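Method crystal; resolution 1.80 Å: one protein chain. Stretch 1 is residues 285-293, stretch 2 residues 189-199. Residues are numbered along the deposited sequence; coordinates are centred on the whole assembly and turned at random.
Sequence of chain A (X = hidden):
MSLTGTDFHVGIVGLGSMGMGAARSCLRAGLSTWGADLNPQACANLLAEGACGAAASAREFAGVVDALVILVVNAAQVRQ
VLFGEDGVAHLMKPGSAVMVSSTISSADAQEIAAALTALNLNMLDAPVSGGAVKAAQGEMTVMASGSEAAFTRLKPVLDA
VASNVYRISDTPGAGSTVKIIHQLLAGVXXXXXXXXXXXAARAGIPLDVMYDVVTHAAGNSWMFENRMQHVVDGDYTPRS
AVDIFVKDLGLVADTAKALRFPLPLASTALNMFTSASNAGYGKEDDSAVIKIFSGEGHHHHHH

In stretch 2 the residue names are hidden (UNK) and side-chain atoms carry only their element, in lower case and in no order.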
# COMPACT_ATOMS: atom_id res chain seq x y z
N ASP A 285 1.05 -14.76 13.63
CA ASP A 285 0.70 -13.49 13.01
C ASP A 285 0.62 -13.70 11.49
O ASP A 285 1.39 -14.48 10.94
CB ASP A 285 1.78 -12.45 13.32
CG ASP A 285 1.37 -11.05 12.94
OD1 ASP A 285 0.40 -10.54 13.54
OD2 ASP A 285 2.02 -10.47 12.04
N ASP A 286 -0.31 -13.01 10.82
CA ASP A 286 -0.43 -13.21 9.38
C ASP A 286 0.85 -12.89 8.61
O ASP A 286 1.04 -13.35 7.48
CB ASP A 286 -1.63 -12.45 8.78
CG ASP A 286 -1.72 -11.01 9.25
OD1 ASP A 286 -0.67 -10.35 9.39
OD2 ASP A 286 -2.86 -10.52 9.45
N SER A 287 1.75 -12.11 9.21
CA SER A 287 3.00 -11.80 8.53
C SER A 287 3.82 -13.08 8.38
O SER A 287 4.77 -13.12 7.60
CB SER A 287 3.80 -10.73 9.30
OG SER A 287 4.17 -11.18 10.59
N ALA A 288 3.44 -14.12 9.12
CA ALA A 288 4.16 -15.40 9.05
C ALA A 288 4.00 -16.08 7.70
O ALA A 288 4.62 -17.11 7.44
CB ALA A 288 3.68 -16.33 10.17
N VAL A 289 3.17 -15.50 6.83
CA VAL A 289 2.99 -16.07 5.50
C VAL A 289 4.36 -16.04 4.80
O VAL A 289 4.62 -16.82 3.88
CB VAL A 289 1.97 -15.25 4.66
CG1 VAL A 289 2.48 -13.82 4.46
CG2 VAL A 289 1.72 -15.93 3.33
N ILE A 290 5.24 -15.15 5.27
CA ILE A 290 6.58 -15.04 4.70
C ILE A 290 7.37 -16.34 4.89
O ILE A 290 8.32 -16.62 4.16
CB ILE A 290 7.36 -13.87 5.35
CG1 ILE A 290 8.61 -13.56 4.53
CG2 ILE A 290 7.76 -14.23 6.78
CD1 ILE A 290 9.36 -12.31 4.97
N LYS A 291 6.96 -17.14 5.87
CA LYS A 291 7.66 -18.39 6.14
C LYS A 291 7.54 -19.46 5.06
O LYS A 291 8.31 -20.43 5.05
CB LYS A 291 7.21 -18.95 7.49
CG LYS A 291 7.63 -18.07 8.66
CD LYS A 291 7.21 -18.65 10.01
CE LYS A 291 7.72 -17.79 11.15
NZ LYS A 291 7.36 -18.35 12.49
N ILE A 292 6.60 -19.31 4.13
CA ILE A 292 6.47 -20.30 3.06
C ILE A 292 7.67 -20.23 2.11
O ILE A 292 7.90 -21.13 1.31
CB ILE A 292 5.17 -20.11 2.25
CG1 ILE A 292 5.19 -18.77 1.51
CG2 ILE A 292 3.96 -20.18 3.18
CD1 ILE A 292 3.98 -18.55 0.61
N PHE A 293 8.43 -19.15 2.23
CA PHE A 293 9.61 -18.93 1.40
C PHE A 293 10.85 -19.55 2.03
O PHE A 293 11.77 -19.93 1.27
CB PHE A 293 9.82 -17.42 1.19
CG PHE A 293 8.78 -16.79 0.31
CD1 PHE A 293 8.82 -16.96 -1.07
CD2 PHE A 293 7.73 -16.05 0.86
CE1 PHE A 293 7.83 -16.41 -1.90
CE2 PHE A 293 6.75 -15.49 0.04
CZ PHE A 293 6.80 -15.67 -1.34
N UNK A 189 -1.78 -7.41 -0.12
CA UNK A 189 -0.69 -6.54 0.32
C UNK A 189 0.20 -7.22 1.36
O UNK A 189 1.42 -7.09 1.30
c UNK A 189 -1.24 -5.21 0.83
c UNK A 189 -1.80 -4.34 -0.25
c UNK A 189 -2.98 -2.69 -1.13
n UNK A 189 -2.45 -3.39 -2.12
n UNK A 189 -2.60 -3.24 0.01
c UNK A 189 -1.71 -4.42 -1.60
N UNK A 190 -0.39 -7.94 2.30
CA UNK A 190 0.45 -8.62 3.29
C UNK A 190 1.33 -9.65 2.58
O UNK A 190 2.53 -9.72 2.81
c UNK A 190 0.55 -10.19 5.25
c UNK A 190 -2.11 -8.92 6.22
c UNK A 190 -0.38 -9.35 4.37
c UNK A 190 -1.12 -8.32 5.24
N UNK A 191 0.72 -10.44 1.69
CA UNK A 191 1.47 -11.46 0.96
C UNK A 191 2.55 -10.86 0.06
O UNK A 191 3.66 -11.39 -0.03
c UNK A 191 0.51 -12.34 0.14
N UNK A 192 2.24 -9.75 -0.61
CA UNK A 192 3.21 -9.10 -1.49
C UNK A 192 4.37 -8.56 -0.66
O UNK A 192 5.52 -8.66 -1.06
c UNK A 192 2.54 -7.97 -2.28
N UNK A 193 4.06 -7.99 0.51
CA UNK A 193 5.10 -7.46 1.38
C UNK A 193 6.04 -8.60 1.76
O UNK A 193 7.27 -8.47 1.68
c UNK A 193 4.48 -6.84 2.63
N UNK A 194 5.45 -9.73 2.16
CA UNK A 194 6.23 -10.89 2.56
C UNK A 194 7.11 -11.39 1.42
O UNK A 194 8.28 -11.72 1.62
c UNK A 194 5.31 -12.01 3.03
N UNK A 195 6.54 -11.45 0.22
CA UNK A 195 7.28 -11.92 -0.94
C UNK A 195 8.49 -11.02 -1.18
O UNK A 195 9.60 -11.51 -1.40
c UNK A 195 6.04 -12.69 -4.55
c UNK A 195 7.04 -12.44 -3.44
o UNK A 195 5.09 -13.47 -4.32
o UNK A 195 6.20 -12.12 -5.64
c UNK A 195 6.37 -11.93 -2.17
N UNK A 196 8.28 -9.71 -1.13
CA UNK A 196 9.35 -8.75 -1.36
C UNK A 196 10.45 -8.80 -0.29
O UNK A 196 11.64 -8.71 -0.61
c UNK A 196 8.78 -7.34 -1.44
N UNK A 197 10.06 -8.96 0.97
CA UNK A 197 11.05 -9.01 2.04
C UNK A 197 11.84 -10.32 2.01
O UNK A 197 13.02 -10.33 2.31
c UNK A 197 11.37 -5.85 5.61
c UNK A 197 9.86 -7.40 3.63
c UNK A 197 10.38 -8.82 3.41
se UNK A 197 11.30 -6.06 3.70
N UNK A 198 11.17 -11.42 1.66
CA UNK A 198 11.87 -12.70 1.58
C UNK A 198 12.89 -12.61 0.45
O UNK A 198 14.01 -13.11 0.57
c UNK A 198 10.87 -13.83 1.32
N UNK A 199 12.51 -11.97 -0.66
CA UNK A 199 13.44 -11.81 -1.77
C UNK A 199 14.61 -10.93 -1.34
O UNK A 199 15.75 -11.19 -1.69
c UNK A 199 12.90 -10.07 -5.23
c UNK A 199 13.69 -10.78 -4.13
c UNK A 199 14.38 -12.02 -4.68
c UNK A 199 12.75 -11.16 -2.98

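Position 189 carries one carbon and then a five-membered ring of three carbons and two nitrogens. It stays out of reach of residues 285-293. The ring is an imidazole, so the residue is His189.

Position 190 has four carbons, forked at the first, with one arm two carbons long. It points toward the other stretch. The long arm ends beside the Asp286 carboxylate, and the short arm lies near Val289. This is Ile190. Its CD1 lies 3.7 Å from OD2 of Asp286, and its CG2 lies 4.2 Å from CG1 of Val289.

Position 191 has a single side-chain carbon, which points sideways. The approach is through the backbone: the CA of 191 is 4.3 Å from CG1 of Val289. One carbon makes it Ala191.

Positions 192 and 193 also have one carbon each, and neither touches stretch 1. They are Ala192 and Ala193.

Position 194 again has one carbon, but here it points toward stretch 1. That CB is 3.6 Å from CB of Ile290 and 3.7 Å from CG1 of Val289. The residue is Ala194. Its backbone O is 3.5 Å from CG1 of Ile290, and its CA is 4.7 Å from CA of Ile290, so the two backbones come close here.

Position 195 has three carbons, the third carrying two oxygens. The side chain leads away, and both oxygens are hydrogen-bonded elsewhere in the structure. The CA of 195 still lies 3.7 Å from CE2 of Phe293, and its CB 3.9 Å from CZ of Phe293. An unbranched chain of this length ending in a carboxylate is Glu195.

Position 196 has one carbon, pointing away. It is Ala196.

Position 197 is an unbranched chain of two carbons, a selenium and a last carbon. Its CB is 4.0 Å from CD1 of Ile290, while the end of the chain leads away. This is Met197, present as selenomethionine.

Position 198 has one carbon, pointing toward stretch 1. This CB is 3.7 Å from CB of Phe293 and 3.9 Å from CG1 of Ile290. It is Ala198.

Position 199 has four carbons, forked at the second, and makes no contact. It is Leu199.

The contact works by apolar packing, with no hydrogen bond across it. Ile190, Ala194 and Ala198 are four residues apart, so the helix turns all three toward stretch 1. Val289, Ile290 and Phe293 meet them. The small alanine side chains let Ile290 and Phe293 lie close to the helix backbone. Together the stretches bury 430 Å².

Stretch 2, residues 189-199: HIAAAAEAMAL
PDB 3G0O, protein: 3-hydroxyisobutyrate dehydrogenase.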